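Local coordinates for protein mandelate racemase/muconate lactonizing enzyme (PDB 2QDD) that is of undetermined function but, as a magnesium-dependent member of the mandelate racemase/muconate lactonizing enzyme family, probably carries out a reaction of the enolase superfamily, at residues His247-Ser250 against Asp251-Ala255; Lys265-Pro268 against Asn269-Gly272; Gln279-Asp282 against Phe283-Val287. All coordinates share one frame; numbering follows the deposited sequence.

Interaction 1 (His247-Ser250 against Asp251-Ala255)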
loop_
_atom_site.group_PDB
_atom_site.type_symbol
_atom_site.label_atom_id
_atom_site.label_comp_id
_atom_site.label_asym_id
_atom_site.label_seq_id
_atom_site.Cartn_x
_atom_site.Cartn_y
_atom_site.Cartn_z
ATOM N N HIS A 247 -9.482 -22.881 1.189
ATOM C CA HIS A 247 -10.265 -23.755 2.055
ATOM C C HIS A 247 -11.643 -23.182 2.371
ATOM O O HIS A 247 -12.585 -23.933 2.633
ATOM C CB HIS A 247 -9.493 -24.073 3.340
ATOM C CG HIS A 247 -8.193 -24.778 3.099
ATOM N ND1 HIS A 247 -8.124 -26.100 2.715
ATOM C CD2 HIS A 247 -6.914 -24.339 3.174
ATOM C CE1 HIS A 247 -6.858 -26.446 2.566
ATOM N NE2 HIS A 247 -6.103 -25.397 2.840
ATOM N N GLU A 248 -11.749 -21.855 2.349
ATOM C CA GLU A 248 -12.999 -21.159 2.659
ATOM C C GLU A 248 -13.127 -19.844 1.883
ATOM O O GLU A 248 -12.195 -19.440 1.184
ATOM C CB GLU A 248 -13.138 -20.922 4.167
ATOM C CG GLU A 248 -11.900 -20.352 4.855
ATOM C CD GLU A 248 -11.991 -20.401 6.379
ATOM O OE1 GLU A 248 -13.115 -20.535 6.915
ATOM O OE2 GLU A 248 -10.934 -20.301 7.043
ATOM N N PHE A 249 -14.283 -19.188 2.004
ATOM C CA PHE A 249 -14.595 -18.000 1.208
ATOM C C PHE A 249 -13.583 -16.866 1.395
ATOM O O PHE A 249 -13.213 -16.192 0.429
ATOM C CB PHE A 249 -16.015 -17.504 1.496
ATOM C CG PHE A 249 -16.411 -16.291 0.689
ATOM C CD1 PHE A 249 -16.631 -16.389 -0.682
ATOM C CD2 PHE A 249 -16.556 -15.047 1.303
ATOM C CE1 PHE A 249 -16.994 -15.270 -1.427
ATOM C CE2 PHE A 249 -16.921 -13.924 0.568
ATOM C CZ PHE A 249 -17.140 -14.036 -0.800
ATOM N N SER A 250 -13.126 -16.685 2.632
ATOM C CA SER A 250 -12.175 -15.628 2.978
ATOM C C SER A 250 -10.810 -15.791 2.314
ATOM O O SER A 250 -10.119 -14.798 2.076
ATOM C CB SER A 250 -12.011 -15.528 4.496
ATOM O OG SER A 250 -11.396 -16.697 5.006
ATOM N N ASP A 251 -10.430 -17.039 2.022
ATOM C CA ASP A 251 -9.240 -17.335 1.215
ATOM C C ASP A 251 -9.376 -16.901 -0.239
ATOM O O ASP A 251 -8.381 -16.560 -0.878
ATOM C CB ASP A 251 -8.886 -18.827 1.277
ATOM C CG ASP A 251 -8.588 -19.309 2.694
ATOM O OD1 ASP A 251 -8.860 -20.494 2.985
ATOM O OD2 ASP A 251 -8.081 -18.508 3.514
ATOM N N HIS A 252 -10.606 -16.926 -0.758
ATOM C CA HIS A 252 -10.887 -16.496 -2.128
ATOM C C HIS A 252 -10.876 -14.976 -2.227
ATOM O O HIS A 252 -10.319 -14.403 -3.174
ATOM C CB HIS A 252 -12.229 -17.058 -2.606
ATOM C CG HIS A 252 -12.254 -18.549 -2.700
ATOM N ND1 HIS A 252 -12.429 -19.361 -1.600
ATOM C CD2 HIS A 252 -12.095 -19.378 -3.760
ATOM C CE1 HIS A 252 -12.394 -20.626 -1.979
ATOM N NE2 HIS A 252 -12.190 -20.664 -3.285
ATOM N N LEU A 253 -11.502 -14.345 -1.234
ATOM C CA LEU A 253 -11.415 -12.910 -0.972
ATOM C C LEU A 253 -9.983 -12.391 -0.861
ATOM O O LEU A 253 -9.661 -11.339 -1.403
ATOM C CB LEU A 253 -12.163 -12.599 0.325
ATOM C CG LEU A 253 -13.259 -11.538 0.325
ATOM C CD1 LEU A 253 -14.204 -11.693 -0.856
ATOM C CD2 LEU A 253 -14.023 -11.589 1.642
ATOM N N ALA A 254 -9.142 -13.139 -0.148
ATOM C CA ALA A 254 -7.708 -12.873 -0.056
ATOM C C ALA A 254 -6.983 -13.005 -1.389
ATOM O O ALA A 254 -6.175 -12.144 -1.733
ATOM C CB ALA A 254 -7.064 -13.780 0.991
ATOM N N ALA A 255 -7.270 -14.078 -2.129
ATOM C CA ALA A 255 -6.682 -14.297 -3.458
ATOM C C ALA A 255 -7.034 -13.164 -4.417
ATOM O O ALA A 255 -6.182 -12.693 -5.173
ATOM C CB ALA A 255 -7.140 -15.641 -4.035
HETATM O O HOH W 1 -8.695 -21.483 5.846
#

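Interaction 2 (Lys265-Pro268 against Asn269-Gly272)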
loop_
_atom_site.group_PDB
_atom_site.type_symbol
_atom_site.label_atom_id
_atom_site.label_comp_id
_atom_site.label_asym_id
_atom_site.label_seq_id
_atom_site.Cartn_x
_atom_site.Cartn_y
_atom_site.Cartn_z
ATOM N N LYS A 265 -9.997 -23.430 -9.128
ATOM C CA LYS A 265 -10.791 -24.658 -9.066
ATOM C C LYS A 265 -11.720 -24.614 -7.870
ATOM O O LYS A 265 -11.322 -24.192 -6.783
ATOM C CB LYS A 265 -9.892 -25.889 -8.941
ATOM C CG LYS A 265 -9.089 -26.205 -10.180
ATOM C CD LYS A 265 -8.638 -27.646 -10.169
ATOM C CE LYS A 265 -8.309 -28.123 -11.565
ATOM N NZ LYS A 265 -7.508 -29.379 -11.556
ATOM N N ILE A 266 -12.962 -25.045 -8.073
ATOM C CA ILE A 266 -13.902 -25.212 -6.966
ATOM C C ILE A 266 -14.243 -26.687 -6.769
ATOM O O ILE A 266 -14.666 -27.373 -7.707
ATOM C CB ILE A 266 -15.201 -24.390 -7.153
ATOM C CG1 ILE A 266 -14.876 -22.964 -7.607
ATOM C CG2 ILE A 266 -16.009 -24.364 -5.852
ATOM C CD1 ILE A 266 -16.035 -22.277 -8.242
ATOM N N LYS A 267 -14.030 -27.167 -5.545
ATOM C CA LYS A 267 -14.260 -28.561 -5.198
ATOM C C LYS A 267 -15.042 -28.631 -3.896
ATOM O O LYS A 267 -14.522 -28.236 -2.856
ATOM C CB LYS A 267 -12.930 -29.313 -5.064
ATOM C CG LYS A 267 -12.131 -29.377 -6.353
ATOM C CD LYS A 267 -10.942 -30.270 -6.223
ATOM C CE LYS A 267 -9.944 -29.948 -7.309
ATOM N NZ LYS A 267 -8.724 -30.782 -7.152
ATOM N N PRO A 268 -16.295 -29.124 -3.950
ATOM C CA PRO A 268 -17.210 -29.177 -2.804
ATOM C C PRO A 268 -16.625 -29.815 -1.534
ATOM O O PRO A 268 -16.854 -29.301 -0.440
ATOM C CB PRO A 268 -18.384 -30.012 -3.329
ATOM C CG PRO A 268 -18.375 -29.787 -4.787
ATOM C CD PRO A 268 -16.929 -29.662 -5.171
ATOM N N ASN A 269 -15.866 -30.902 -1.685
ATOM C CA ASN A 269 -15.214 -31.546 -0.543
ATOM C C ASN A 269 -14.094 -30.729 0.110
ATOM O O ASN A 269 -13.786 -30.929 1.280
ATOM C CB ASN A 269 -14.737 -32.962 -0.888
ATOM C CG ASN A 269 -14.664 -33.878 0.346
ATOM O OD1 ASN A 269 -13.587 -34.134 0.879
ATOM N ND2 ASN A 269 -15.816 -34.359 0.800
ATOM N N ARG A 270 -13.495 -29.808 -0.641
ATOM C CA ARG A 270 -12.576 -28.823 -0.066
ATOM C C ARG A 270 -13.295 -27.658 0.635
ATOM O O ARG A 270 -12.872 -27.222 1.710
ATOM C CB ARG A 270 -11.585 -28.315 -1.119
ATOM C CG ARG A 270 -10.589 -27.275 -0.608
ATOM C CD ARG A 270 -9.439 -26.977 -1.583
ATOM N NE ARG A 270 -9.799 -27.007 -3.006
ATOM C CZ ARG A 270 -10.456 -26.050 -3.664
ATOM N NH1 ARG A 270 -10.872 -24.955 -3.048
ATOM N NH2 ARG A 270 -10.700 -26.196 -4.961
ATOM N N VAL A 271 -14.381 -27.168 0.040
ATOM C CA VAL A 271 -15.026 -25.937 0.520
ATOM C C VAL A 271 -16.237 -26.147 1.427
ATOM O O VAL A 271 -16.710 -25.198 2.060
ATOM C CB VAL A 271 -15.360 -24.946 -0.633
ATOM C CG1 VAL A 271 -14.111 -24.642 -1.456
ATOM C CG2 VAL A 271 -16.479 -25.487 -1.528
ATOM N N GLY A 272 -16.744 -27.379 1.488
ATOM C CA GLY A 272 -17.784 -27.730 2.452
ATOM C C GLY A 272 -19.182 -27.863 1.898
ATOM O O GLY A 272 -20.163 -27.677 2.621
HETATM O O HOH W 2 -12.546 -23.026 -4.573
HETATM O O HOH W 3 -8.183 -29.383 -4.441
#

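Interaction 3 (Gln279-Asp282 against Phe283-Val287)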
loop_
_atom_site.group_PDB
_atom_site.type_symbol
_atom_site.label_atom_id
_atom_site.label_comp_id
_atom_site.label_asym_id
_atom_site.label_seq_id
_atom_site.Cartn_x
_atom_site.Cartn_y
_atom_site.Cartn_z
ATOM N N GLN A 279 -21.654 -19.936 -3.592
ATOM C CA GLN A 279 -21.228 -18.587 -3.201
ATOM C C GLN A 279 -19.880 -18.195 -3.813
ATOM O O GLN A 279 -19.725 -17.083 -4.319
ATOM C CB GLN A 279 -21.184 -18.418 -1.674
ATOM C CG GLN A 279 -20.973 -16.945 -1.259
ATOM C CD GLN A 279 -20.529 -16.727 0.187
ATOM O OE1 GLN A 279 -20.696 -15.631 0.726
ATOM N NE2 GLN A 279 -19.955 -17.755 0.812
ATOM N N ILE A 280 -18.924 -19.120 -3.766
ATOM C CA ILE A 280 -17.620 -18.968 -4.422
ATOM C C ILE A 280 -17.726 -18.837 -5.950
ATOM O O ILE A 280 -17.070 -17.980 -6.555
ATOM C CB ILE A 280 -16.677 -20.128 -4.026
ATOM C CG1 ILE A 280 -16.376 -20.052 -2.529
ATOM C CG2 ILE A 280 -15.374 -20.105 -4.842
ATOM C CD1 ILE A 280 -15.982 -21.371 -1.922
ATOM N N ARG A 281 -18.566 -19.673 -6.553
ATOM C CA ARG A 281 -18.836 -19.623 -7.991
ATOM C C ARG A 281 -19.354 -18.256 -8.420
ATOM O O ARG A 281 -18.863 -17.677 -9.392
ATOM C CB ARG A 281 -19.848 -20.708 -8.386
ATOM C CG ARG A 281 -19.937 -20.967 -9.896
ATOM C CD ARG A 281 -21.007 -20.119 -10.585
ATOM N NE ARG A 281 -22.341 -20.227 -9.975
ATOM C CZ ARG A 281 -23.237 -21.161 -10.283
ATOM N NH1 ARG A 281 -22.944 -22.098 -11.175
ATOM N NH2 ARG A 281 -24.429 -21.164 -9.695
ATOM N N ASP A 282 -20.355 -17.766 -7.695
ATOM C CA ASP A 282 -20.966 -16.470 -7.945
ATOM C C ASP A 282 -19.992 -15.308 -7.732
ATOM O O ASP A 282 -20.024 -14.327 -8.476
ATOM C CB ASP A 282 -22.194 -16.292 -7.044
ATOM C CG ASP A 282 -23.388 -17.157 -7.480
ATOM O OD1 ASP A 282 -23.314 -17.863 -8.520
ATOM O OD2 ASP A 282 -24.416 -17.117 -6.773
ATOM N N PHE A 283 -19.142 -15.422 -6.713
ATOM C CA PHE A 283 -18.047 -14.476 -6.514
ATOM C C PHE A 283 -17.108 -14.457 -7.722
ATOM O O PHE A 283 -16.759 -13.386 -8.214
ATOM C CB PHE A 283 -17.267 -14.781 -5.226
ATOM C CG PHE A 283 -16.104 -13.853 -4.990
ATOM C CD1 PHE A 283 -14.799 -14.282 -5.200
ATOM C CD2 PHE A 283 -16.315 -12.550 -4.564
ATOM C CE1 PHE A 283 -13.722 -13.430 -4.993
ATOM C CE2 PHE A 283 -15.242 -11.688 -4.354
ATOM C CZ PHE A 283 -13.946 -12.128 -4.568
ATOM N N GLY A 284 -16.723 -15.644 -8.195
ATOM C CA GLY A 284 -15.859 -15.791 -9.370
ATOM C C GLY A 284 -16.407 -15.167 -10.640
ATOM O O GLY A 284 -15.670 -14.532 -11.391
ATOM N N VAL A 285 -17.701 -15.355 -10.876
ATOM C CA VAL A 285 -18.425 -14.696 -11.962
ATOM C C VAL A 285 -18.336 -13.166 -11.853
ATOM O O VAL A 285 -18.044 -12.490 -12.844
ATOM C CB VAL A 285 -19.909 -15.169 -12.003
ATOM C CG1 VAL A 285 -20.758 -14.298 -12.942
ATOM C CG2 VAL A 285 -19.991 -16.639 -12.409
ATOM N N SER A 286 -18.551 -12.638 -10.646
ATOM C CA SER A 286 -18.523 -11.195 -10.391
ATOM C C SER A 286 -17.169 -10.530 -10.653
ATOM O O SER A 286 -17.118 -9.357 -11.023
ATOM C CB SER A 286 -18.971 -10.895 -8.959
ATOM O OG SER A 286 -20.259 -11.430 -8.715
ATOM N N VAL A 287 -16.083 -11.281 -10.464
ATOM C CA VAL A 287 -14.725 -10.732 -10.560
ATOM C C VAL A 287 -13.995 -11.206 -11.819
ATOM O O VAL A 287 -12.843 -10.829 -12.068
ATOM C CB VAL A 287 -13.875 -11.006 -9.271
ATOM C CG1 VAL A 287 -14.562 -10.443 -8.042
ATOM C CG2 VAL A 287 -13.595 -12.491 -9.079
#

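Interaction 1 (His247-Ser250 against Asp251-Ala255)
The carboxylate of Asp251 folds back over the start of helix 249-258 and takes hold of the two residues that lead into it. Its OD1 accepts from His247 N at 3.1 Å, on the anti lone pair, and from Glu248 N at 3.3 Å, a donor lying 40° above the carboxylate plane. With CG beside its own backbone N (chi1 -60°), the group is turned toward these amides. A water supplies a further hydrogen, 3.0 Å from Asp251 OD1, and also donates to Glu248 OE2. It thereby bridges two carboxylates whose planes stand 67° apart and whose like charges, Glu248 OE2 and Asp251 OD1, approach to 4.6 Å.

Glu248 O is gripped by a side chain as well. His252 ND1 donates to it over 2.8 Å with the oxygen close to the imidazole plane, which fixes the ring's rotation and places a proton on ND1. Asp251 N adds a weak bond to the same oxygen.

The first helical turn is then closed by backbone bonds: Leu253 N donates to Phe249 O and Ala254 N to Ser250 O. On the apolar side, Leu253 CD1 lies 3.8 Å from Phe249 CZ. The Phe249 ring also meets Phe283 edge-to-face, while a second subunit packs on both residues, through its Ser286 on Phe249 and its Trp256 on Leu253.

This helix follows strand 240-242 in the barrel, just beyond Asp243 and Glu244, which bind magnesium in this protein, although no metal is bound to this chain. Three hydrogens directed at Asp251 OD1 would favour a charged carboxylate there, and together the side chains of Asp251 and His252 probably help to hold the chain as it enters the helix.

Interaction 2 (Lys265-Pro268 against Asn269-Gly272)
Arg270 reaches back from the short helix 268-271 to the end of strand 263-266, where its NH2 donates to Lys265 O over 2.8 Å. The oxygen sits at the guanidinium edge, 16° from its plane, whereas the donor stands 64° above the carbonyl plane. The side chain leaves the helix extended, then bends at chi3 (35°), which brings the guanidinium back over the strand. Its NH2 also rests on the aliphatic part of Lys267, 3.8 Å from Lys267 CG.

Two waters lie in the guanidinium plane at its edge. One accepts from Arg270 NH1 and donates to Lys265 O, giving that carbonyl a second hydrogen; the other accepts from both Arg270 NE and Lys267 NZ.

Backbone bonds build the turn itself. Lys267, at the N-cap position, offers its carbonyl O to two amides, Val271 N at 3.1 Å and Arg270 N at 2.9 Å. Gly272 N closes on Pro268 O at 2.7 Å, and Gly272 leaves the helix with positive phi. Apolar contact is lighter, with Val271 CG2 lying 4.0 Å from Pro268 CA.

The cationic ends find acidic partners among the magnesium ligands, in a chain that has no metal bound: Lys265 NZ pairs with Glu220, and both Lys267 NZ and Arg270 NH2 pair with Asp243. Leu246 O takes a hydrogen from Arg270 NH1, and Tyr59 OH is hydrogen-bonded to Lys267 NZ.

Lys265 lies at the end of the sixth barrel strand, the place of an active-site lysine in muconate lactonizing enzyme and its relatives; a similar role here is inferred from the family alone. Arg270, held by Lys265 O and Leu246 O, probably helps to orient Asp243 as a second-shell residue.

Interaction 3 (Gln279-Asp282 against Phe283-Val287)
Ser286 meets the carbonyl oxygen of Asp282 one helical turn earlier, with both backbone and side chain close to the same acceptor. Ser286 N donates to Asp282 O over 3.1 Å, and Ser286 OG lies 2.9 Å from that oxygen, placed beside its own backbone N (chi1 -56°). The hydroxyl has a further polar neighbour in Gln279 of the second subunit.

The preceding carbonyls of helix 274-287 each receive an amide four residues on. Gln279 O is met by Phe283 N, Ile280 O by Gly284 N at 2.9 Å, and Arg281 O by Val285 N at 3.0 Å with an angle of 161°. These are the i to i+4 bonds of regular alpha-helix.

Arg281 bends at chi2 (-92°) and chi3, turning its guanidinium toward the next residue: Arg281 NE bonds Asp282 OD1 at 2.9 Å in a salt bridge nearly in the guanidinium plane. NH1 is satisfied beyond the segments by Thr313 and Ser312. The aliphatic part of the same chain runs alongside Val285, with Arg281 CD 4.1 Å from Val285 CG2.

On another side of the helix, Val287 CG1 covers one face of the Phe283 ring, 3.8 Å above its plane and offset toward the rim. Phe283 also packs edge-to-face with Trp289. Ile280 and Arg281 rest on Ile266 of strand 263-266, Val285 touches Met291 of strand 290-293, and Phe283 meets helix 249-258, while the second subunit packs against Phe283, Ser286 and Val287.

In the fold
From the N terminus the three contacts follow in series; each is local and none closes a long loop, and none crosses or encloses another. Interaction 1 starts helix 249-258 after strand 240-242, interaction 2 lies where strand 263-266 passes into helix 268-271, and interaction 3 occupies the later part of helix 274-287. Interactions 1 and 3 join directly, with His252 CD2 3.5 Å from Ile280 CG2, and both reach the second subunit. Interaction 2 packs against interaction 3 through Ile266 and Val271. Ile280 thus touches both other contacts, tying two outer helices of the barrel to the strand end beside the magnesium ligands.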